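Local coordinates for G protein coupled receptor (Arabidopsis thaliana, PDB 3T33), which binds zinc as a member of the LanC-like protein family and may play a role in abscisic acid signalling, at residues Val124-Gly129 with Tyr177-Leu182; Thr297-Ala302 with Leu344-Leu349. All coordinates share one frame; numbering follows the deposited sequence.

Both contacts lie in the interior of a largely helical LanC-like chain, and they show how the chemistry differs between a loop-helix and a helix-helix contact. Contact 1, wholly buried, sets a loop against helix 174-188 and rests mainly on an aromatic pair; contact 2, where L349 is partly exposed, brings helix 291-305 beside helix 336-350 through aliphatic side chains and one serine. They share no element, and their centres lie about 22 Å apart. Neither has a hydrogen bond between its own segments. Some polar groups of each find partners on the C-terminal tail: Y413 accepts a hydrogen bond from W179 of contact 1 through its backbone O, and its hydroxyl pairs with T297 of contact 2, while E414 takes S345 and R348.

Contact 1 of 2, residues Val124-Gly129 with Tyr177-Leu182; sequences VTFICG and YLWACL
Y177 meets the loop first, setting its CB against both the backbone and the side chain of V124. CB lies 3.6 Å from V124 O and 3.7 Å from V124 CG1, and the same carbonyl oxygen sits in the plane of the tyrosine ring, beside its edge. One step along the loop, T125 brings CG2 to 3.9 Å from Y177 N; its OG1 faces other partners, accepting from C128 N at 3.1 Å in an ST motif and also bonding to L171 O, which helps fix the turn of the loop. W179 makes the central contact. With CG anti to the backbone N (chi1 -160°), its six-membered ring reaches out to F126 and directs CZ3 over the centre of the phenyl face, 3.5 Å above the plane. The result is an edge-to-face pair with centroids 4.7 Å apart, although the planes, at 50°, fall well short of perpendicular. The indole NE1 is bonded to Y413 O, so the tail also holds this ring. A180 lies at the phenyl edge, near the ring plane, its CB 4.1 Å from F126 CB. Beyond the pair, F183 meets both aromatic rings. The loop joins helices 101-118 and 130-144, while helix 174-188 turns A180 and C181 onto F157 of helix 147-158 and L178 onto helices 195-212 and 236-244.

Contact 2 of 2, residues Thr297-Ala302 with Leu344-Leu349; sequences TLVKAA and LSLYRL
V299 and A302 of helix 291-305 pack against L346 and L349 of helix 336-350. V299 reaches with both branches: CG2 comes to 3.9 Å from L346 CD2, the two side chains slanting across one another, while CG1 approaches L349 CB at 4.1 Å. A turn further on, the small A302 lies against the forked end of L349, with its CB 4.0 Å from CD2 and 4.1 Å from CD1. L349 has CG anti to its backbone N (chi1 172°), which carries that fork across to the alanine. The segment axes run almost parallel, at 11°, and approach to 9.8 Å, a spacing consistent with neighbouring like-directed helices in the alpha/alpha toroid of LanC-like proteins. In sequence the zinc ligand C288 comes shortly before helix 291-305, and C333 and H334 shortly before helix 336-350, although the contact itself lies away from the metal. Polar chemistry enters through S345, whose OG, anti to its backbone N, comes to 3.2 Å from V299 CG1. This is a close van der Waals approach; the hydroxyl's hydrogen bond goes to E414 OE2. Outside the two segments, that same carboxylate oxygen of E414 also forms a salt bridge with R348 NH2, so the C-terminal tail grips two residues of helix 336-350 three positions apart.

Contact 1 of 2, residues Val124-Gly129 with Tyr177-Leu182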
ATOM      1  N   VAL A 124      -7.408   6.917  14.994  1.00 37.69           N
ATOM      2  CA  VAL A 124      -6.152   6.617  15.626  1.00 35.89           C
ATOM      3  C   VAL A 124      -5.064   5.934  14.667  1.00 34.16           C
ATOM      4  O   VAL A 124      -3.924   5.677  15.055  1.00 33.54           O
ATOM      5  CB  VAL A 124      -6.565   5.771  16.840  1.00 36.31           C
ATOM      6  CG1 VAL A 124      -6.020   4.372  16.818  1.00 35.82           C
ATOM      7  CG2 VAL A 124      -6.467   6.563  18.133  1.00 39.62           C
ATOM      8  N   THR A 125      -5.402   5.681  13.415  1.00 32.53           N
ATOM      9  CA  THR A 125      -4.460   4.908  12.546  1.00 30.39           C
ATOM     10  C   THR A 125      -3.597   5.767  11.578  1.00 29.81           C
ATOM     11  O   THR A 125      -3.835   6.976  11.363  1.00 27.57           O
ATOM     12  CB  THR A 125      -5.190   3.827  11.705  1.00 28.96           C
ATOM     13  OG1 THR A 125      -6.001   4.483  10.730  1.00 26.02           O
ATOM     14  CG2 THR A 125      -6.114   2.924  12.608  1.00 28.37           C
ATOM     15  N   PHE A 126      -2.600   5.105  10.973  1.00 29.56           N
ATOM     16  CA  PHE A 126      -1.791   5.779   9.943  1.00 29.13           C
ATOM     17  C   PHE A 126      -2.622   6.264   8.754  1.00 28.75           C
ATOM     18  O   PHE A 126      -2.473   7.429   8.336  1.00 29.46           O
ATOM     19  CB  PHE A 126      -0.654   4.856   9.448  1.00 29.26           C
ATOM     20  CG  PHE A 126       0.355   5.549   8.585  1.00 27.60           C
ATOM     21  CD1 PHE A 126       1.378   6.255   9.141  1.00 25.12           C
ATOM     22  CD2 PHE A 126       0.307   5.423   7.204  1.00 29.24           C
ATOM     23  CE1 PHE A 126       2.326   6.897   8.339  1.00 31.11           C
ATOM     24  CE2 PHE A 126       1.267   6.022   6.416  1.00 28.84           C
ATOM     25  CZ  PHE A 126       2.266   6.775   6.992  1.00 27.48           C
ATOM     26  N   ILE A 127      -3.466   5.396   8.216  1.00 27.50           N
ATOM     27  CA  ILE A 127      -4.098   5.668   6.931  1.00 28.77           C
ATOM     28  C   ILE A 127      -5.385   6.490   7.108  1.00 31.39           C
ATOM     29  O   ILE A 127      -5.783   7.264   6.225  1.00 31.96           O
ATOM     30  CB  ILE A 127      -4.444   4.352   6.206  1.00 28.51           C
ATOM     31  CG1 ILE A 127      -3.189   3.541   5.803  1.00 26.74           C
ATOM     32  CG2 ILE A 127      -5.369   4.566   5.026  1.00 25.14           C
ATOM     33  CD1 ILE A 127      -3.532   1.988   5.504  1.00 20.29           C
ATOM     34  N   CYS A 128      -6.040   6.341   8.260  1.00 33.29           N
ATOM     35  CA  CYS A 128      -7.309   7.014   8.442  1.00 35.20           C
ATOM     36  C   CYS A 128      -7.391   8.025   9.575  1.00 35.10           C
ATOM     37  O   CYS A 128      -8.385   8.731   9.672  1.00 37.92           O
ATOM     38  CB  CYS A 128      -8.463   6.003   8.511  1.00 34.64           C
ATOM     39  SG  CYS A 128      -8.830   5.338   6.907  1.00 37.15           S
ATOM     40  N   GLY A 129      -6.358   8.122  10.402  1.00 33.88           N
ATOM     41  CA  GLY A 129      -6.412   8.940  11.610  1.00 31.10           C
ATOM     42  C   GLY A 129      -5.180   9.769  11.876  1.00 30.99           C
ATOM     43  O   GLY A 129      -4.336  10.035  11.003  1.00 32.50           O
ATOM     44  N   TYR A 177      -2.835   1.603  14.298  1.00 30.41           N
ATOM     45  CA  TYR A 177      -2.080   2.493  15.142  1.00 28.48           C
ATOM     46  C   TYR A 177      -0.661   1.905  15.265  1.00 29.73           C
ATOM     47  O   TYR A 177       0.352   2.608  15.284  1.00 31.00           O
ATOM     48  CB  TYR A 177      -2.776   2.564  16.501  1.00 28.57           C
ATOM     49  CG  TYR A 177      -1.854   3.065  17.568  1.00 25.22           C
ATOM     50  CD1 TYR A 177      -1.618   4.438  17.719  1.00 25.64           C
ATOM     51  CD2 TYR A 177      -1.216   2.205  18.410  1.00 24.73           C
ATOM     52  CE1 TYR A 177      -0.746   4.924  18.692  1.00 27.42           C
ATOM     53  CE2 TYR A 177      -0.303   2.706  19.440  1.00 24.91           C
ATOM     54  CZ  TYR A 177      -0.096   4.056  19.556  1.00 24.82           C
ATOM     55  OH  TYR A 177       0.809   4.579  20.476  1.00 24.12           O
ATOM     56  N   LEU A 178      -0.595   0.595  15.419  1.00 29.21           N
ATOM     57  CA  LEU A 178       0.677  -0.093  15.647  1.00 29.50           C
ATOM     58  C   LEU A 178       1.577   0.054  14.398  1.00 29.30           C
ATOM     59  O   LEU A 178       2.786   0.289  14.520  1.00 28.16           O
ATOM     60  CB  LEU A 178       0.400  -1.579  15.877  1.00 28.98           C
ATOM     61  CG  LEU A 178       1.607  -2.525  15.939  1.00 29.23           C
ATOM     62  CD1 LEU A 178       2.589  -2.045  17.055  1.00 28.74           C
ATOM     63  CD2 LEU A 178       1.137  -3.955  16.169  1.00 26.96           C
ATOM     64  N   TRP A 179       0.966  -0.087  13.212  1.00 28.83           N
ATOM     65  CA  TRP A 179       1.664   0.244  11.959  1.00 29.47           C
ATOM     66  C   TRP A 179       2.393   1.644  11.993  1.00 28.22           C
ATOM     67  O   TRP A 179       3.579   1.709  11.675  1.00 27.34           O
ATOM     68  CB  TRP A 179       0.726   0.086  10.737  1.00 29.00           C
ATOM     69  CG  TRP A 179       1.492  -0.058   9.385  1.00 33.38           C
ATOM     70  CD1 TRP A 179       1.687  -1.218   8.655  1.00 30.84           C
ATOM     71  CD2 TRP A 179       2.174   0.994   8.651  1.00 29.05           C
ATOM     72  NE1 TRP A 179       2.406  -0.950   7.518  1.00 29.43           N
ATOM     73  CE2 TRP A 179       2.738   0.392   7.493  1.00 32.24           C
ATOM     74  CE3 TRP A 179       2.341   2.382   8.855  1.00 27.10           C
ATOM     75  CZ2 TRP A 179       3.482   1.149   6.505  1.00 26.73           C
ATOM     76  CZ3 TRP A 179       3.063   3.151   7.878  1.00 25.72           C
ATOM     77  CH2 TRP A 179       3.620   2.503   6.701  1.00 25.77           C
ATOM     78  N   ALA A 180       1.709   2.690  12.472  1.00 27.65           N
ATOM     79  CA  ALA A 180       2.270   4.044  12.587  1.00 27.51           C
ATOM     80  C   ALA A 180       3.470   4.106  13.487  1.00 28.42           C
ATOM     81  O   ALA A 180       4.420   4.878  13.218  1.00 28.92           O
ATOM     82  CB  ALA A 180       1.217   5.044  13.101  1.00 25.27           C
ATOM     83  N   CYS A 181       3.379   3.387  14.614  1.00 27.91           N
ATOM     84  CA  CYS A 181       4.472   3.299  15.547  1.00 28.18           C
ATOM     85  C   CYS A 181       5.667   2.679  14.813  1.00 27.01           C
ATOM     86  O   CYS A 181       6.724   3.192  14.910  1.00 24.59           O
ATOM     87  CB  CYS A 181       4.128   2.395  16.759  1.00 26.58           C
ATOM     88  SG  CYS A 181       2.701   2.981  17.753  1.00 31.26           S
ATOM     89  N   LEU A 182       5.486   1.495  14.211  1.00 27.84           N
ATOM     90  CA  LEU A 182       6.580   0.826  13.484  1.00 28.52           C
ATOM     91  C   LEU A 182       7.167   1.762  12.435  1.00 28.34           C
ATOM     92  O   LEU A 182       8.328   1.936  12.377  1.00 29.20           O
ATOM     93  CB  LEU A 182       6.079  -0.432  12.854  1.00 28.80           C
ATOM     94  CG  LEU A 182       5.638  -1.489  13.884  1.00 31.62           C
ATOM     95  CD1 LEU A 182       4.834  -2.576  13.243  1.00 29.83           C
ATOM     96  CD2 LEU A 182       6.884  -2.059  14.671  1.00 30.66           C
TER

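Contact 2 of 2, residues Thr297-Ala302 with Leu344-Leu349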
ATOM      1  N   THR A 297       1.022  -9.616   1.838  1.00 31.61           N
ATOM      2  CA  THR A 297       1.246 -10.204   3.156  1.00 30.17           C
ATOM      3  C   THR A 297       2.031 -11.499   3.043  1.00 30.22           C
ATOM      4  O   THR A 297       2.906 -11.767   3.854  1.00 30.31           O
ATOM      5  CB  THR A 297      -0.082 -10.496   3.851  1.00 30.12           C
ATOM      6  OG1 THR A 297      -0.920  -9.339   3.763  1.00 32.78           O
ATOM      7  CG2 THR A 297       0.132 -10.857   5.286  1.00 26.55           C
ATOM      8  N   LEU A 298       1.707 -12.335   2.072  1.00 30.86           N
ATOM      9  CA  LEU A 298       2.489 -13.591   1.890  1.00 31.61           C
ATOM     10  C   LEU A 298       3.938 -13.250   1.488  1.00 31.35           C
ATOM     11  O   LEU A 298       4.888 -13.872   1.941  1.00 32.04           O
ATOM     12  CB  LEU A 298       1.823 -14.500   0.872  1.00 31.83           C
ATOM     13  CG  LEU A 298       0.491 -15.019   1.437  1.00 34.18           C
ATOM     14  CD1 LEU A 298      -0.224 -15.774   0.382  1.00 35.60           C
ATOM     15  CD2 LEU A 298       0.800 -15.926   2.656  1.00 35.51           C
ATOM     16  N   VAL A 299       4.126 -12.202   0.701  1.00 30.62           N
ATOM     17  CA  VAL A 299       5.513 -11.835   0.360  1.00 29.80           C
ATOM     18  C   VAL A 299       6.268 -11.596   1.613  1.00 29.92           C
ATOM     19  O   VAL A 299       7.405 -12.101   1.748  1.00 30.81           O
ATOM     20  CB  VAL A 299       5.636 -10.606  -0.603  1.00 29.18           C
ATOM     21  CG1 VAL A 299       7.051  -9.961  -0.522  1.00 27.66           C
ATOM     22  CG2 VAL A 299       5.322 -11.022  -2.007  1.00 27.64           C
ATOM     23  N   LYS A 300       5.654 -10.849   2.544  1.00 30.35           N
ATOM     24  CA  LYS A 300       6.289 -10.573   3.854  1.00 30.29           C
ATOM     25  C   LYS A 300       6.460 -11.877   4.660  1.00 31.11           C
ATOM     26  O   LYS A 300       7.512 -12.155   5.219  1.00 30.82           O
ATOM     27  CB  LYS A 300       5.481  -9.524   4.650  1.00 29.64           C
ATOM     28  CG  LYS A 300       5.947  -9.318   6.049  1.00 30.02           C
ATOM     29  CD  LYS A 300       7.277  -8.632   6.097  1.00 27.56           C
ATOM     30  CE  LYS A 300       7.690  -8.460   7.490  1.00 30.00           C
ATOM     31  NZ  LYS A 300       9.143  -8.064   7.608  1.00 29.47           N
ATOM     32  N   ALA A 301       5.437 -12.697   4.713  1.00 33.06           N
ATOM     33  CA  ALA A 301       5.629 -14.017   5.377  1.00 35.36           C
ATOM     34  C   ALA A 301       6.841 -14.704   4.741  1.00 36.57           C
ATOM     35  O   ALA A 301       7.763 -15.152   5.440  1.00 38.33           O
ATOM     36  CB  ALA A 301       4.401 -14.858   5.236  1.00 34.15           C
ATOM     37  N   ALA A 302       6.882 -14.723   3.414  1.00 37.52           N
ATOM     38  CA  ALA A 302       7.968 -15.390   2.728  1.00 39.92           C
ATOM     39  C   ALA A 302       9.318 -14.881   3.135  1.00 41.16           C
ATOM     40  O   ALA A 302      10.219 -15.683   3.316  1.00 41.66           O
ATOM     41  CB  ALA A 302       7.807 -15.278   1.224  1.00 39.54           C
ATOM     42  N   LEU A 344       5.951  -5.484  -7.919  1.00 29.12           N
ATOM     43  CA  LEU A 344       7.070  -4.896  -7.188  1.00 28.87           C
ATOM     44  C   LEU A 344       7.408  -5.681  -5.955  1.00 28.62           C
ATOM     45  O   LEU A 344       8.584  -5.861  -5.647  1.00 30.95           O
ATOM     46  CB  LEU A 344       6.745  -3.477  -6.746  1.00 28.18           C
ATOM     47  CG  LEU A 344       6.632  -2.582  -7.962  1.00 27.38           C
ATOM     48  CD1 LEU A 344       6.186  -1.159  -7.502  1.00 26.93           C
ATOM     49  CD2 LEU A 344       7.945  -2.504  -8.768  1.00 20.26           C
ATOM     50  N   SER A 345       6.416  -6.184  -5.261  1.00 26.95           N
ATOM     51  CA  SER A 345       6.720  -6.931  -4.056  1.00 28.25           C
ATOM     52  C   SER A 345       7.377  -8.279  -4.381  1.00 28.59           C
ATOM     53  O   SER A 345       8.253  -8.749  -3.660  1.00 27.94           O
ATOM     54  CB  SER A 345       5.438  -7.172  -3.207  1.00 28.13           C
ATOM     55  OG  SER A 345       5.792  -7.367  -1.813  1.00 33.64           O
ATOM     56  N   LEU A 346       6.923  -8.902  -5.467  1.00 29.45           N
ATOM     57  CA  LEU A 346       7.398 -10.247  -5.861  1.00 31.47           C
ATOM     58  C   LEU A 346       8.838 -10.091  -6.413  1.00 30.87           C
ATOM     59  O   LEU A 346       9.755 -10.876  -6.095  1.00 30.76           O
ATOM     60  CB  LEU A 346       6.434 -10.847  -6.898  1.00 31.88           C
ATOM     61  CG  LEU A 346       5.178 -11.397  -6.218  1.00 31.79           C
ATOM     62  CD1 LEU A 346       4.060 -11.588  -7.201  1.00 30.79           C
ATOM     63  CD2 LEU A 346       5.552 -12.706  -5.545  1.00 29.70           C
ATOM     64  N   TYR A 347       9.038  -8.966  -7.081  1.00 29.96           N
ATOM     65  CA  TYR A 347      10.343  -8.597  -7.591  1.00 30.35           C
ATOM     66  C   TYR A 347      11.319  -8.316  -6.485  1.00 30.75           C
ATOM     67  O   TYR A 347      12.425  -8.819  -6.528  1.00 30.79           O
ATOM     68  CB  TYR A 347      10.232  -7.371  -8.523  1.00 29.59           C
ATOM     69  CG  TYR A 347      11.553  -6.899  -9.084  1.00 31.45           C
ATOM     70  CD1 TYR A 347      12.392  -7.766  -9.863  1.00 28.26           C
ATOM     71  CD2 TYR A 347      11.993  -5.589  -8.856  1.00 29.31           C
ATOM     72  CE1 TYR A 347      13.610  -7.294 -10.391  1.00 29.94           C
ATOM     73  CE2 TYR A 347      13.210  -5.115  -9.407  1.00 28.94           C
ATOM     74  CZ  TYR A 347      13.995  -5.982 -10.170  1.00 32.08           C
ATOM     75  OH  TYR A 347      15.181  -5.514 -10.664  1.00 31.99           O
ATOM     76  N   ARG A 348      10.929  -7.538  -5.474  1.00 30.70           N
ATOM     77  CA  ARG A 348      11.791  -7.392  -4.319  1.00 30.23           C
ATOM     78  C   ARG A 348      12.166  -8.740  -3.712  1.00 30.51           C
ATOM     79  O   ARG A 348      13.311  -8.930  -3.326  1.00 30.43           O
ATOM     80  CB  ARG A 348      11.159  -6.546  -3.231  1.00 31.56           C
ATOM     81  CG  ARG A 348      10.827  -5.074  -3.584  1.00 33.13           C
ATOM     82  CD  ARG A 348      10.615  -4.236  -2.273  1.00 35.97           C
ATOM     83  NE  ARG A 348       9.350  -4.619  -1.660  1.00 39.09           N
ATOM     84  CZ  ARG A 348       9.248  -5.191  -0.480  1.00 41.03           C
ATOM     85  NH1 ARG A 348      10.313  -5.385   0.272  1.00 42.04           N
ATOM     86  NH2 ARG A 348       8.053  -5.540  -0.044  1.00 48.44           N
ATOM     87  N   LEU A 349      11.207  -9.656  -3.616  1.00 30.00           N
ATOM     88  CA  LEU A 349      11.443 -10.938  -2.960  1.00 31.10           C
ATOM     89  C   LEU A 349      12.317 -11.912  -3.833  1.00 32.29           C
ATOM     90  O   LEU A 349      13.182 -12.553  -3.297  1.00 32.40           O
ATOM     91  CB  LEU A 349      10.117 -11.604  -2.643  1.00 28.96           C
ATOM     92  CG  LEU A 349      10.194 -13.028  -2.139  1.00 28.93           C
ATOM     93  CD1 LEU A 349      10.703 -13.063  -0.691  1.00 27.11           C
ATOM     94  CD2 LEU A 349       8.858 -13.775  -2.284  1.00 23.72           C
TER